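Local coordinates for protein ATP-dependent RNA helicase HrpB (Escherichia coli, PDB 6EUD) that hydrolyses ATP to ADP and phosphate as a DExH-box RNA helicase that binds single-stranded RNA, at residues Q313-G325 with H337-S351. Residues are numbered along the deposited sequence; the frame is centred on the assembly and turned at random.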
ATOM      1  N   GLN A 313      -9.906   9.272  -9.286  1.00 34.12           N
ATOM      2  CA  GLN A 313     -10.911   8.316  -8.835  1.00 38.30           C
ATOM      3  C   GLN A 313     -12.179   9.001  -8.326  1.00 34.02           C
ATOM      4  O   GLN A 313     -12.182  10.211  -8.053  1.00 27.70           O
ATOM      5  CB  GLN A 313     -10.337   7.426  -7.739  1.00 40.33           C
ATOM      6  CG  GLN A 313      -9.943   8.184  -6.490  1.00 46.57           C
ATOM      7  CD  GLN A 313      -9.508   7.264  -5.372  1.00 52.90           C
ATOM      8  OE1 GLN A 313      -9.164   6.103  -5.604  1.00 62.37           O
ATOM      9  NE2 GLN A 313      -9.531   7.772  -4.149  1.00 54.58           N
ATOM     10  N   ARG A 314     -13.244   8.212  -8.203  1.00 32.06           N
ATOM     11  CA  ARG A 314     -14.516   8.692  -7.667  1.00 30.91           C
ATOM     12  C   ARG A 314     -14.355   9.141  -6.248  1.00 26.39           C
ATOM     13  O   ARG A 314     -13.656   8.516  -5.451  1.00 28.53           O
ATOM     14  CB  ARG A 314     -15.593   7.609  -7.741  1.00 35.52           C
ATOM     15  CG  ARG A 314     -16.173   7.469  -9.120  1.00 40.45           C
ATOM     16  CD  ARG A 314     -16.931   8.718  -9.545  1.00 43.79           C
ATOM     17  NE  ARG A 314     -17.196   8.695 -10.975  1.00 52.45           N
ATOM     18  CZ  ARG A 314     -18.175   8.001 -11.541  1.00 59.37           C
ATOM     19  NH1 ARG A 314     -18.997   7.286 -10.788  1.00 62.71           N
ATOM     20  NH2 ARG A 314     -18.337   8.032 -12.861  1.00 64.94           N
ATOM     21  N   VAL A 315     -15.007  10.246  -5.954  1.00 28.20           N
ATOM     22  CA  VAL A 315     -15.035  10.842  -4.631  1.00 27.70           C
ATOM     23  C   VAL A 315     -16.001  10.023  -3.758  1.00 32.29           C
ATOM     24  O   VAL A 315     -16.928   9.396  -4.271  1.00 33.79           O
ATOM     25  CB  VAL A 315     -15.438  12.333  -4.777  1.00 46.11           C
ATOM     26  CG1 VAL A 315     -15.841  12.961  -3.481  1.00 49.99           C
ATOM     27  CG2 VAL A 315     -14.298  13.117  -5.439  1.00 43.32           C
ATOM     28  N   SER A 316     -15.770   9.977  -2.452  1.00 31.13           N
ATOM     29  CA  SER A 316     -16.654   9.214  -1.577  1.00 33.96           C
ATOM     30  C   SER A 316     -17.986   9.925  -1.313  1.00 31.66           C
ATOM     31  O   SER A 316     -18.118  11.115  -1.574  1.00 30.40           O
ATOM     32  CB  SER A 316     -15.958   8.928  -0.251  1.00 36.89           C
ATOM     33  OG  SER A 316     -15.891  10.104   0.538  1.00 36.35           O
ATOM     34  N   GLN A 317     -18.959   9.185  -0.787  1.00 24.44           N
ATOM     35  CA  GLN A 317     -20.225   9.776  -0.401  1.00 30.91           C
ATOM     36  C   GLN A 317     -20.037  10.876   0.644  1.00 34.08           C
ATOM     37  O   GLN A 317     -20.681  11.933   0.560  1.00 31.11           O
ATOM     38  CB  GLN A 317     -21.187   8.712   0.131  1.00 27.59           C
ATOM     39  CG  GLN A 317     -21.472   7.598  -0.871  1.00 34.95           C
ATOM     40  CD  GLN A 317     -22.644   6.709  -0.458  1.00 42.62           C
ATOM     41  OE1 GLN A 317     -23.604   7.183   0.136  1.00 51.93           O
ATOM     42  NE2 GLN A 317     -22.560   5.417  -0.762  1.00 39.31           N
ATOM     43  N   ALA A 318     -19.170  10.645   1.625  1.00 34.04           N
ATOM     44  CA  ALA A 318     -18.961  11.662   2.655  1.00 32.90           C
ATOM     45  C   ALA A 318     -18.429  12.968   2.045  1.00 32.05           C
ATOM     46  O   ALA A 318     -18.889  14.053   2.397  1.00 33.15           O
ATOM     47  CB  ALA A 318     -18.021  11.150   3.752  1.00 31.13           C
ATOM     48  N   SER A 319     -17.501  12.887   1.101  1.00 31.17           N
ATOM     49  CA  SER A 319     -17.006  14.139   0.532  1.00 35.51           C
ATOM     50  C   SER A 319     -17.951  14.718  -0.518  1.00 33.71           C
ATOM     51  O   SER A 319     -18.006  15.933  -0.693  1.00 34.74           O
ATOM     52  CB  SER A 319     -15.602  13.972  -0.043  1.00 38.54           C
ATOM     53  OG  SER A 319     -15.383  12.669  -0.494  1.00 47.80           O
ATOM     54  N   MET A 320     -18.717  13.880  -1.201  1.00 30.32           N
ATOM     55  CA  MET A 320     -19.746  14.431  -2.076  1.00 29.05           C
ATOM     56  C   MET A 320     -20.751  15.235  -1.243  1.00 30.35           C
ATOM     57  O   MET A 320     -21.212  16.318  -1.644  1.00 33.36           O
ATOM     58  CB  MET A 320     -20.443  13.325  -2.852  1.00 28.09           C
ATOM     59  CG  MET A 320     -19.687  12.900  -4.135  1.00 22.68           C
ATOM     60  SD  MET A 320     -20.663  11.834  -5.215  1.00 28.81           S
ATOM     61  CE  MET A 320     -20.800  10.381  -4.174  1.00 27.24           C
ATOM     62  N   THR A 321     -21.052  14.720  -0.060  1.00 28.88           N
ATOM     63  CA  THR A 321     -21.960  15.393   0.861  1.00 30.47           C
ATOM     64  C   THR A 321     -21.309  16.650   1.443  1.00 31.58           C
ATOM     65  O   THR A 321     -21.950  17.694   1.562  1.00 33.96           O
ATOM     66  CB  THR A 321     -22.406  14.442   1.985  1.00 33.68           C
ATOM     67  OG1 THR A 321     -23.232  13.420   1.411  1.00 35.55           O
ATOM     68  CG2 THR A 321     -23.203  15.171   3.025  1.00 26.13           C
ATOM     69  N   GLN A 322     -20.028  16.564   1.779  1.00 31.70           N
ATOM     70  CA  GLN A 322     -19.320  17.744   2.261  1.00 32.50           C
ATOM     71  C   GLN A 322     -19.290  18.825   1.158  1.00 32.56           C
ATOM     72  O   GLN A 322     -19.499  20.005   1.435  1.00 33.94           O
ATOM     73  CB  GLN A 322     -17.919  17.379   2.721  1.00 30.41           C
ATOM     74  CG  GLN A 322     -17.089  18.531   3.224  1.00 40.98           C
ATOM     75  CD  GLN A 322     -17.535  19.062   4.579  1.00 50.36           C
ATOM     76  OE1 GLN A 322     -18.149  18.342   5.371  1.00 56.84           O
ATOM     77  NE2 GLN A 322     -17.215  20.330   4.856  1.00 49.21           N
ATOM     78  N   ARG A 323     -19.089  18.406  -0.091  1.00 29.59           N
ATOM     79  CA  ARG A 323     -19.079  19.325  -1.225  1.00 28.87           C
ATOM     80  C   ARG A 323     -20.439  19.971  -1.448  1.00 28.31           C
ATOM     81  O   ARG A 323     -20.523  21.154  -1.742  1.00 32.74           O
ATOM     82  CB  ARG A 323     -18.658  18.607  -2.501  1.00 29.42           C
ATOM     83  CG  ARG A 323     -17.206  18.312  -2.556  1.00 32.83           C
ATOM     84  CD  ARG A 323     -16.822  17.476  -3.771  1.00 32.41           C
ATOM     85  NE  ARG A 323     -15.394  17.178  -3.693  1.00 33.25           N
ATOM     86  CZ  ARG A 323     -14.652  16.747  -4.702  1.00 34.75           C
ATOM     87  NH1 ARG A 323     -15.190  16.551  -5.896  1.00 31.46           N
ATOM     88  NH2 ARG A 323     -13.360  16.520  -4.514  1.00 37.46           N
ATOM     89  N   ALA A 324     -21.501  19.184  -1.328  1.00 28.26           N
ATOM     90  CA  ALA A 324     -22.856  19.698  -1.459  1.00 25.97           C
ATOM     91  C   ALA A 324     -23.143  20.761  -0.390  1.00 27.51           C
ATOM     92  O   ALA A 324     -23.778  21.776  -0.666  1.00 31.20           O
ATOM     93  CB  ALA A 324     -23.857  18.558  -1.363  1.00 26.53           C
ATOM     94  N   GLY A 325     -22.647  20.540   0.823  1.00 29.01           N
ATOM     95  CA  GLY A 325     -22.901  21.448   1.929  1.00 26.66           C
ATOM     96  C   GLY A 325     -22.232  22.793   1.754  1.00 27.47           C
ATOM     97  O   GLY A 325     -22.562  23.747   2.460  1.00 35.53           O
ATOM     98  N   HIS A 337     -24.252  16.818  -8.916  1.00 28.57           N
ATOM     99  CA  HIS A 337     -23.143  15.883  -9.003  1.00 22.03           C
ATOM    100  C   HIS A 337     -23.078  15.255 -10.393  1.00 21.95           C
ATOM    101  O   HIS A 337     -24.048  14.679 -10.862  1.00 29.27           O
ATOM    102  CB  HIS A 337     -23.270  14.822  -7.903  1.00 24.51           C
ATOM    103  CG  HIS A 337     -23.368  15.411  -6.515  1.00 31.42           C
ATOM    104  ND1 HIS A 337     -22.258  15.736  -5.754  1.00 34.62           N
ATOM    105  CD2 HIS A 337     -24.443  15.765  -5.768  1.00 24.08           C
ATOM    106  CE1 HIS A 337     -22.643  16.244  -4.597  1.00 28.77           C
ATOM    107  NE2 HIS A 337     -23.967  16.271  -4.580  1.00 28.34           N
ATOM    108  N   LEU A 338     -21.926  15.365 -11.049  1.00 26.34           N
ATOM    109  CA  LEU A 338     -21.774  14.899 -12.429  1.00 26.81           C
ATOM    110  C   LEU A 338     -21.533  13.384 -12.583  1.00 33.10           C
ATOM    111  O   LEU A 338     -20.642  12.941 -13.335  1.00 31.12           O
ATOM    112  CB  LEU A 338     -20.640  15.663 -13.091  1.00 23.18           C
ATOM    113  CG  LEU A 338     -20.911  17.163 -13.099  1.00 27.64           C
ATOM    114  CD1 LEU A 338     -19.832  17.885 -13.919  1.00 25.91           C
ATOM    115  CD2 LEU A 338     -22.313  17.451 -13.613  1.00 22.05           C
ATOM    116  N   ILE A 339     -22.334  12.607 -11.859  1.00 22.09           N
ATOM    117  CA  ILE A 339     -22.431  11.171 -12.036  1.00 22.56           C
ATOM    118  C   ILE A 339     -23.887  10.768 -11.886  1.00 25.78           C
ATOM    119  O   ILE A 339     -24.691  11.525 -11.347  1.00 22.61           O
ATOM    120  CB  ILE A 339     -21.579  10.394 -11.021  1.00 25.14           C
ATOM    121  CG1 ILE A 339     -22.044  10.706  -9.588  1.00 26.99           C
ATOM    122  CG2 ILE A 339     -20.097  10.712 -11.203  1.00 23.26           C
ATOM    123  CD1 ILE A 339     -21.230  10.003  -8.544  1.00 25.60           C
ATOM    124  N   ALA A 340     -24.232   9.579 -12.362  1.00 29.39           N
ATOM    125  CA  ALA A 340     -25.574   9.052 -12.143  1.00 29.84           C
ATOM    126  C   ALA A 340     -25.819   8.846 -10.655  1.00 30.49           C
ATOM    127  O   ALA A 340     -24.873   8.549  -9.911  1.00 32.91           O
ATOM    128  CB  ALA A 340     -25.752   7.758 -12.883  1.00 29.17           C
ATOM    129  N   LYS A 341     -27.069   8.988 -10.216  1.00 32.38           N
ATOM    130  CA  LYS A 341     -27.397   8.817  -8.794  1.00 32.37           C
ATOM    131  C   LYS A 341     -27.029   7.422  -8.248  1.00 32.36           C
ATOM    132  O   LYS A 341     -26.471   7.297  -7.147  1.00 33.29           O
ATOM    133  CB  LYS A 341     -28.876   9.084  -8.547  1.00 29.18           C
ATOM    134  CG  LYS A 341     -29.233   9.021  -7.080  1.00 32.94           C
ATOM    135  CD  LYS A 341     -30.697   9.322  -6.888  1.00 45.25           C
ATOM    136  CE  LYS A 341     -31.069   9.420  -5.422  1.00 50.95           C
ATOM    137  NZ  LYS A 341     -32.488   9.869  -5.301  1.00 58.46           N
ATOM    138  N   GLU A 342     -27.310   6.380  -9.022  1.00 32.14           N
ATOM    139  CA  GLU A 342     -27.040   5.010  -8.577  1.00 41.40           C
ATOM    140  C   GLU A 342     -25.530   4.742  -8.398  1.00 41.88           C
ATOM    141  O   GLU A 342     -25.129   3.924  -7.562  1.00 42.03           O
ATOM    142  CB  GLU A 342     -27.655   4.019  -9.562  1.00 54.10           C
ATOM    143  CG  GLU A 342     -27.179   4.228 -10.984  1.00 74.82           C
ATOM    144  CD  GLU A 342     -27.822   3.282 -11.976  1.00 95.40           C
ATOM    145  OE1 GLU A 342     -28.258   3.760 -13.044  1.00105.37           O
ATOM    146  OE2 GLU A 342     -27.873   2.061 -11.696  1.00107.14           O
ATOM    147  N   GLN A 343     -24.693   5.435  -9.170  1.00 35.58           N
ATOM    148  CA  GLN A 343     -23.247   5.334  -8.991  1.00 35.31           C
ATOM    149  C   GLN A 343     -22.824   6.070  -7.724  1.00 33.52           C
ATOM    150  O   GLN A 343     -21.908   5.638  -7.026  1.00 35.01           O
ATOM    151  CB  GLN A 343     -22.498   5.903 -10.196  1.00 35.71           C
ATOM    152  CG  GLN A 343     -22.808   5.171 -11.485  1.00 42.53           C
ATOM    153  CD  GLN A 343     -22.038   5.691 -12.699  1.00 48.57           C
ATOM    154  OE1 GLN A 343     -21.170   6.555 -12.595  1.00 43.42           O
ATOM    155  NE2 GLN A 343     -22.374   5.156 -13.865  1.00 61.24           N
ATOM    156  N   ALA A 344     -23.485   7.188  -7.441  1.00 29.79           N
ATOM    157  CA  ALA A 344     -23.228   7.916  -6.211  1.00 30.83           C
ATOM    158  C   ALA A 344     -23.582   7.037  -5.000  1.00 32.82           C
ATOM    159  O   ALA A 344     -22.854   7.025  -4.007  1.00 33.69           O
ATOM    160  CB  ALA A 344     -24.012   9.233  -6.182  1.00 25.34           C
ATOM    161  N   GLU A 345     -24.668   6.271  -5.118  1.00 31.06           N
ATOM    162  CA  GLU A 345     -25.128   5.405  -4.034  1.00 33.37           C
ATOM    163  C   GLU A 345     -24.201   4.223  -3.785  1.00 33.83           C
ATOM    164  O   GLU A 345     -24.246   3.627  -2.721  1.00 41.62           O
ATOM    165  CB  GLU A 345     -26.540   4.904  -4.330  1.00 32.17           C
ATOM    166  CG  GLU A 345     -27.564   6.030  -4.285  1.00 40.84           C
ATOM    167  CD  GLU A 345     -28.952   5.637  -4.779  1.00 50.91           C
ATOM    168  OE1 GLU A 345     -29.092   4.561  -5.404  1.00 56.24           O
ATOM    169  OE2 GLU A 345     -29.900   6.423  -4.546  1.00 54.63           O
ATOM    170  N   ARG A 346     -23.368   3.885  -4.763  1.00 26.86           N
ATOM    171  CA  ARG A 346     -22.458   2.737  -4.651  1.00 30.65           C
ATOM    172  C   ARG A 346     -21.017   3.193  -4.415  1.00 30.19           C
ATOM    173  O   ARG A 346     -20.133   2.370  -4.268  1.00 29.86           O
ATOM    174  CB  ARG A 346     -22.518   1.852  -5.906  1.00 27.52           C
ATOM    175  CG  ARG A 346     -23.870   1.171  -6.117  1.00 32.73           C
ATOM    176  CD  ARG A 346     -23.808   0.098  -7.224  1.00 36.26           C
ATOM    177  NE  ARG A 346     -23.696   0.659  -8.576  1.00 38.84           N
ATOM    178  CZ  ARG A 346     -24.728   0.832  -9.405  1.00 42.46           C
ATOM    179  NH1 ARG A 346     -25.958   0.504  -9.025  1.00 39.22           N
ATOM    180  NH2 ARG A 346     -24.532   1.335 -10.617  1.00 43.36           N
ATOM    181  N   ALA A 347     -20.785   4.503  -4.395  1.00 28.10           N
ATOM    182  CA  ALA A 347     -19.461   5.008  -4.081  1.00 28.93           C
ATOM    183  C   ALA A 347     -19.132   4.610  -2.649  1.00 29.97           C
ATOM    184  O   ALA A 347     -20.038   4.421  -1.838  1.00 30.85           O
ATOM    185  CB  ALA A 347     -19.381   6.564  -4.264  1.00 24.16           C
ATOM    186  N   ALA A 348     -17.843   4.454  -2.354  1.00 31.43           N
ATOM    187  CA  ALA A 348     -17.375   4.253  -0.986  1.00 32.05           C
ATOM    188  C   ALA A 348     -18.032   5.279  -0.050  1.00 29.48           C
ATOM    189  O   ALA A 348     -18.256   6.435  -0.435  1.00 32.62           O
ATOM    190  CB  ALA A 348     -15.820   4.365  -0.921  1.00 28.55           C
ATOM    191  N   ALA A 349     -18.363   4.850   1.161  1.00 27.69           N
ATOM    192  CA  ALA A 349     -19.013   5.727   2.129  1.00 30.94           C
ATOM    193  C   ALA A 349     -18.066   6.830   2.564  1.00 33.78           C
ATOM    194  O   ALA A 349     -18.467   7.988   2.702  1.00 39.06           O
ATOM    195  CB  ALA A 349     -19.481   4.933   3.346  1.00 28.15           C
ATOM    196  N   GLN A 350     -16.806   6.450   2.765  1.00 31.23           N
ATOM    197  CA  GLN A 350     -15.776   7.321   3.321  1.00 31.71           C
ATOM    198  C   GLN A 350     -14.571   7.418   2.396  1.00 32.14           C
ATOM    199  O   GLN A 350     -14.358   6.543   1.556  1.00 32.29           O
ATOM    200  CB  GLN A 350     -15.319   6.808   4.700  1.00 32.35           C
ATOM    201  CG  GLN A 350     -16.434   6.658   5.737  1.00 36.70           C
ATOM    202  CD  GLN A 350     -17.082   7.997   6.087  1.00 46.76           C
ATOM    203  OE1 GLN A 350     -16.426   9.048   6.040  1.00 48.44           O
ATOM    204  NE2 GLN A 350     -18.375   7.966   6.445  1.00 46.42           N
ATOM    205  N   SER A 351     -13.776   8.472   2.557  1.00 31.64           N
ATOM    206  CA  SER A 351     -12.532   8.601   1.794  1.00 35.96           C
ATOM    207  C   SER A 351     -11.421   7.693   2.335  1.00 33.09           C
ATOM    208  O   SER A 351     -11.369   7.402   3.515  1.00 33.59           O
ATOM    209  CB  SER A 351     -12.052  10.045   1.808  1.00 37.26           C
ATOM    210  OG  SER A 351     -13.013  10.865   1.191  1.00 46.29           O
TER
HETATM  211  O   HOH W   1     -18.992   6.605  -7.853  1.00 51.23           O
HETATM  212  O   HOH W   2     -13.288  10.796  -1.264  1.00 29.76           O
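Helix 317-325, in the second RecA-like domain, carries in its last turn the start of the QRxGRxGR sequence of helicase motif VI; residues 347-351 hold its first turn. Its leading backbone amides donate to this passing chain: Gln317 N to Ala348 O (2.9 Å) and Ala318 N to Ala349 O (3.0 Å). The Gln317 side chain, extended beyond CG, gives a third bond, NE2 to Ala347 O at 2.9 Å, with that oxygen close to its amide plane. At the N-cap, Ser316 OG shares hydrogen bonds with Ser351 OG (3.0 Å) and Ser319 OG.

Deeper in, Met320 packs against His337, Ile339 and helix 341-346. Met320 SD meets Ile339 CD1 tip to tip at 3.8 Å and sits obliquely over the His337 ring, while a bend at chi3 (-66°) carries CE onto the CB atoms of Ala344 and Ala347. Asp292 and Arg188 hydrogen-bond the two ring nitrogens of His337, fixing its rotation.

Nearer the surface, the Arg314 guanidinium lies with one face under Ile339 CG2, 3.3 Å from CZ. That plane is 14° from the Gln343 amide. Arg314 NH1 and NH2 both donate to Gln343 OE1, at 2.9 and 3.2 Å.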